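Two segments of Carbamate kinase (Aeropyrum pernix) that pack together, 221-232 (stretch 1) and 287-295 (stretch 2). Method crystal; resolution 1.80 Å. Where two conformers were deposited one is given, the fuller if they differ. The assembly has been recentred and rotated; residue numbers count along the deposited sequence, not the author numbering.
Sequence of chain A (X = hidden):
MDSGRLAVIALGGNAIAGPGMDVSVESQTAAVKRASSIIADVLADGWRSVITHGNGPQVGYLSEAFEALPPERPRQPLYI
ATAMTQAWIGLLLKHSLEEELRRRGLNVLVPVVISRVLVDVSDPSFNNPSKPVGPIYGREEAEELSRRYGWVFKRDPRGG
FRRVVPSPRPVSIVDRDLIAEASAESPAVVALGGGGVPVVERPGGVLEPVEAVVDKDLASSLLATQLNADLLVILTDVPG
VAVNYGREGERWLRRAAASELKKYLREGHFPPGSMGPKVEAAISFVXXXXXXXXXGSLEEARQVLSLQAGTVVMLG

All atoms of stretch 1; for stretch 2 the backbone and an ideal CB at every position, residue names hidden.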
# COMPACT_ATOMS: atom_id res chain seq x y z
N SER A 221 -1.68 15.69 -13.65
CA SER A 221 -1.76 16.28 -14.99
C SER A 221 -0.97 15.40 -15.95
O SER A 221 -1.44 15.05 -17.04
CB SER A 221 -1.20 17.70 -14.98
OG SER A 221 -1.35 18.31 -16.26
N LEU A 222 0.25 15.05 -15.55
CA LEU A 222 1.10 14.21 -16.38
C LEU A 222 0.42 12.86 -16.63
O LEU A 222 0.48 12.34 -17.74
CB LEU A 222 2.46 14.00 -15.70
CG LEU A 222 3.44 13.07 -16.43
CD1 LEU A 222 3.74 13.60 -17.83
CD2 LEU A 222 4.72 12.97 -15.61
N LEU A 223 -0.21 12.30 -15.60
CA LEU A 223 -0.89 11.01 -15.75
C LEU A 223 -2.02 11.12 -16.77
O LEU A 223 -2.18 10.24 -17.61
CB LEU A 223 -1.48 10.55 -14.41
CG LEU A 223 -2.25 9.21 -14.46
CD1 LEU A 223 -1.32 8.10 -14.93
CD2 LEU A 223 -2.81 8.88 -13.08
N ALA A 224 -2.80 12.19 -16.68
CA ALA A 224 -3.92 12.41 -17.59
C ALA A 224 -3.41 12.45 -19.03
O ALA A 224 -4.01 11.87 -19.94
CB ALA A 224 -4.64 13.72 -17.25
N THR A 225 -2.29 13.13 -19.23
CA THR A 225 -1.69 13.24 -20.55
C THR A 225 -1.20 11.88 -21.05
O THR A 225 -1.42 11.53 -22.21
CB THR A 225 -0.51 14.24 -20.53
OG1 THR A 225 -1.01 15.56 -20.30
CG2 THR A 225 0.25 14.20 -21.85
N GLN A 226 -0.55 11.11 -20.18
CA GLN A 226 -0.01 9.81 -20.59
C GLN A 226 -1.11 8.75 -20.79
O GLN A 226 -0.92 7.75 -21.48
CB GLN A 226 1.01 9.35 -19.55
CG GLN A 226 2.23 10.27 -19.47
CD GLN A 226 3.38 9.57 -18.77
OE1 GLN A 226 3.25 9.01 -17.69
NE2 GLN A 226 4.56 9.70 -19.39
N LEU A 227 -2.27 8.96 -20.13
CA LEU A 227 -3.38 8.02 -20.30
C LEU A 227 -4.28 8.42 -21.47
O LEU A 227 -5.27 7.77 -21.78
CB LEU A 227 -4.24 8.03 -19.02
CG LEU A 227 -3.62 7.31 -17.82
CD1 LEU A 227 -4.56 7.32 -16.61
CD2 LEU A 227 -3.31 5.84 -18.12
N ASN A 228 -3.94 9.55 -22.11
CA ASN A 228 -4.83 10.09 -23.13
C ASN A 228 -6.24 10.32 -22.57
O ASN A 228 -7.24 9.99 -23.20
CB ASN A 228 -4.89 9.11 -24.30
CG ASN A 228 -3.52 8.93 -24.90
OD1 ASN A 228 -3.13 7.84 -25.31
ND2 ASN A 228 -2.81 10.06 -25.05
N ALA A 229 -6.31 10.86 -21.36
CA ALA A 229 -7.58 11.12 -20.70
C ALA A 229 -8.35 12.19 -21.46
O ALA A 229 -7.76 13.05 -22.11
CB ALA A 229 -7.36 11.55 -19.25
N ASP A 230 -9.67 12.15 -21.35
CA ASP A 230 -10.52 13.12 -22.01
C ASP A 230 -10.61 14.41 -21.20
O ASP A 230 -10.94 15.47 -21.73
CB ASP A 230 -11.92 12.54 -22.21
CG ASP A 230 -11.92 11.31 -23.10
OD1 ASP A 230 -11.67 11.45 -24.31
OD2 ASP A 230 -12.18 10.20 -22.59
N LEU A 231 -10.31 14.31 -19.91
CA LEU A 231 -10.40 15.48 -19.04
C LEU A 231 -9.57 15.36 -17.78
O LEU A 231 -9.43 14.27 -17.22
CB LEU A 231 -11.87 15.72 -18.65
CG LEU A 231 -12.21 16.85 -17.67
CD1 LEU A 231 -11.89 18.19 -18.30
CD2 LEU A 231 -13.69 16.78 -17.31
N LEU A 232 -9.01 16.49 -17.34
CA LEU A 232 -8.25 16.55 -16.10
C LEU A 232 -9.11 17.39 -15.18
O LEU A 232 -9.50 18.51 -15.53
CB LEU A 232 -6.88 17.22 -16.29
CG LEU A 232 -6.15 17.59 -14.98
CD1 LEU A 232 -5.83 16.32 -14.19
CD2 LEU A 232 -4.87 18.35 -15.29
N UNK A 287 -1.91 22.30 -22.89
CA UNK A 287 -0.82 22.43 -23.86
C UNK A 287 -0.36 21.11 -24.45
O UNK A 287 -0.07 21.02 -25.64
CB UNK A 287 0.37 23.12 -23.20
N UNK A 288 -0.28 20.07 -23.61
CA UNK A 288 0.18 18.76 -24.08
C UNK A 288 -0.87 17.90 -24.76
O UNK A 288 -0.52 17.03 -25.56
CB UNK A 288 0.75 17.98 -22.90
N UNK A 289 -2.15 18.11 -24.45
CA UNK A 289 -3.20 17.29 -25.04
C UNK A 289 -4.17 18.06 -25.93
O UNK A 289 -4.78 17.48 -26.83
CB UNK A 289 -3.99 16.60 -23.92
N UNK A 290 -4.32 19.35 -25.67
CA UNK A 290 -5.24 20.14 -26.46
C UNK A 290 -6.67 20.00 -25.98
O UNK A 290 -7.60 20.50 -26.61
CB UNK A 290 -5.14 19.74 -27.93
N UNK A 291 -6.85 19.31 -24.85
CA UNK A 291 -8.18 19.12 -24.28
C UNK A 291 -8.36 20.02 -23.06
O UNK A 291 -7.38 20.43 -22.43
CB UNK A 291 -8.40 17.65 -23.90
N UNK A 292 -9.61 20.36 -22.72
CA UNK A 292 -9.87 21.22 -21.57
C UNK A 292 -9.56 20.57 -20.22
O UNK A 292 -9.58 19.35 -20.08
CB UNK A 292 -11.34 21.66 -21.59
N UNK A 293 -9.26 21.40 -19.24
CA UNK A 293 -8.98 20.95 -17.88
C UNK A 293 -9.88 21.83 -17.03
O UNK A 293 -10.19 22.95 -17.41
CB UNK A 293 -7.50 21.06 -17.50
N UNK A 294 -10.33 21.33 -15.88
CA UNK A 294 -11.19 22.14 -15.03
C UNK A 294 -10.77 22.06 -13.57
O UNK A 294 -10.37 21.01 -13.07
CB UNK A 294 -12.65 21.70 -15.18
N UNK A 295 -10.85 23.21 -12.89
CA UNK A 295 -10.51 23.30 -11.48
C UNK A 295 -11.75 23.78 -10.74
O UNK A 295 -12.28 24.86 -11.04
CB UNK A 295 -9.32 24.23 -11.25

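Position 287 lies on a helical backbone, and its ideal CB has nothing of stretch 1 within 5.5 Å; this contact sets no demand there, and many side chains would do. The residue is Glu287, which makes no contact with stretch 1.

At position 288 the CA-to-CB bond points toward stretch 1, with the ideal CB 4.0 Å from CG2 of Thr225. Beyond lies the flank of the helix, offering the methyl groups of Thr225 and Leu222 and, farther along, the amide of Gln226. A medium apolar residue could cover the near methyl; a long chain with a polar end could follow the helix. It is Arg288, in one of two deposited conformers. Its guanidinium carries CG2 of Thr225 over one face, with NE 3.8 Å from that CG2, while NH1 comes 3.2 Å from CD1 of Leu222. Water 1 accepts from both NH2 of Arg288 (2.8 Å) and NE2 of Gln226 (3.2 Å), linking the two side chains.

Position 289 also points toward stretch 1, its ideal CB 4.8 Å from OG1 of Thr225. The space suits a small or branched residue, such as serine, threonine or valine. Thr289 places CG2 3.4 Å from OG1 of Thr225, while its own OG1 accepts a hydrogen bond from the backbone N of position 291 (3.0 Å), bracing the turn after the helix.

At 290 phi is positive (82°), and a CB would be jammed against the preceding carbonyl O. Glycine is called for, and Gly290 is found.

Position 291 points toward the carbonyls of Ala229 and Asp230, with the Asp230 carboxylate farther out. A long, flexible chain, particularly a basic one, would suit. Lys291 lays its aliphatic part here: CD is 3.4 Å from O of Ala229, and CE is 4.2 Å from OD1 of Asp230.

At 292 the CB points sideways, 4.8 Å from CD1 of Leu231, and phi of -69° would admit proline among many residues. In Pro292 the backbone makes the closest approach, with O 3.1 Å from CD1 of Leu231.

At 293 the CA-to-CB bond lies on the same face of the sheet as the side chain of Leu232, so an apolar residue would suit, and alanine is one of several; Ala293 sets its CB 4.2 Å from CB of Leu232.

At 294 the backbone N donates to O of Leu232 (3.0 Å, 166°), a bond any residue but proline could make. The sideways CB lies 4.8 Å from CD1 of Leu231, inviting a beta-branched or other apolar residue; Val294 brings CG1 4.2 Å from that CD1.

At 295 the ideal CB has nothing of stretch 1 within 5.5 Å, and many residues would do; it is Ile295, which makes no contact.

Stretch 2 287-295: ERTGKPAVI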
# COMPACT_ATOMS: atom_id res chain seq x y z
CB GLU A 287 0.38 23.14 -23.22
CG GLU A 287 0.06 24.52 -22.66
CD GLU A 287 1.29 25.19 -22.07
OE1 GLU A 287 2.08 24.49 -21.40
OE2 GLU A 287 1.45 26.41 -22.28
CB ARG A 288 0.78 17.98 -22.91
CG ARG A 288 2.00 18.64 -22.30
CD ARG A 288 2.73 17.70 -21.36
NE ARG A 288 3.20 16.51 -22.05
CZ ARG A 288 3.95 15.56 -21.48
NH1 ARG A 288 4.31 15.67 -20.21
NH2 ARG A 288 4.34 14.51 -22.19
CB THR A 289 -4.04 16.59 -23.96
OG1 THR A 289 -4.89 17.55 -23.32
CG2 THR A 289 -3.14 15.92 -22.93
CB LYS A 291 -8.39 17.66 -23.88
CG LYS A 291 -8.46 16.70 -25.06
CD LYS A 291 -8.58 15.26 -24.59
CE LYS A 291 -8.94 14.32 -25.74
NZ LYS A 291 -7.95 14.34 -26.84
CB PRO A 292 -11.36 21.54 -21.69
CG PRO A 292 -11.63 21.40 -23.16
CD PRO A 292 -10.84 20.18 -23.52
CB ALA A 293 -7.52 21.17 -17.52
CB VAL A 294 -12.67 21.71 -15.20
CG1 VAL A 294 -12.84 20.24 -14.81
CG2 VAL A 294 -13.56 22.61 -14.36
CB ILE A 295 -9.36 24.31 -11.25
CG1 ILE A 295 -8.10 23.82 -11.97
CG2 ILE A 295 -9.09 24.46 -9.75
CD1 ILE A 295 -6.97 24.84 -12.00
O HOH W 1 5.15 11.93 -21.67
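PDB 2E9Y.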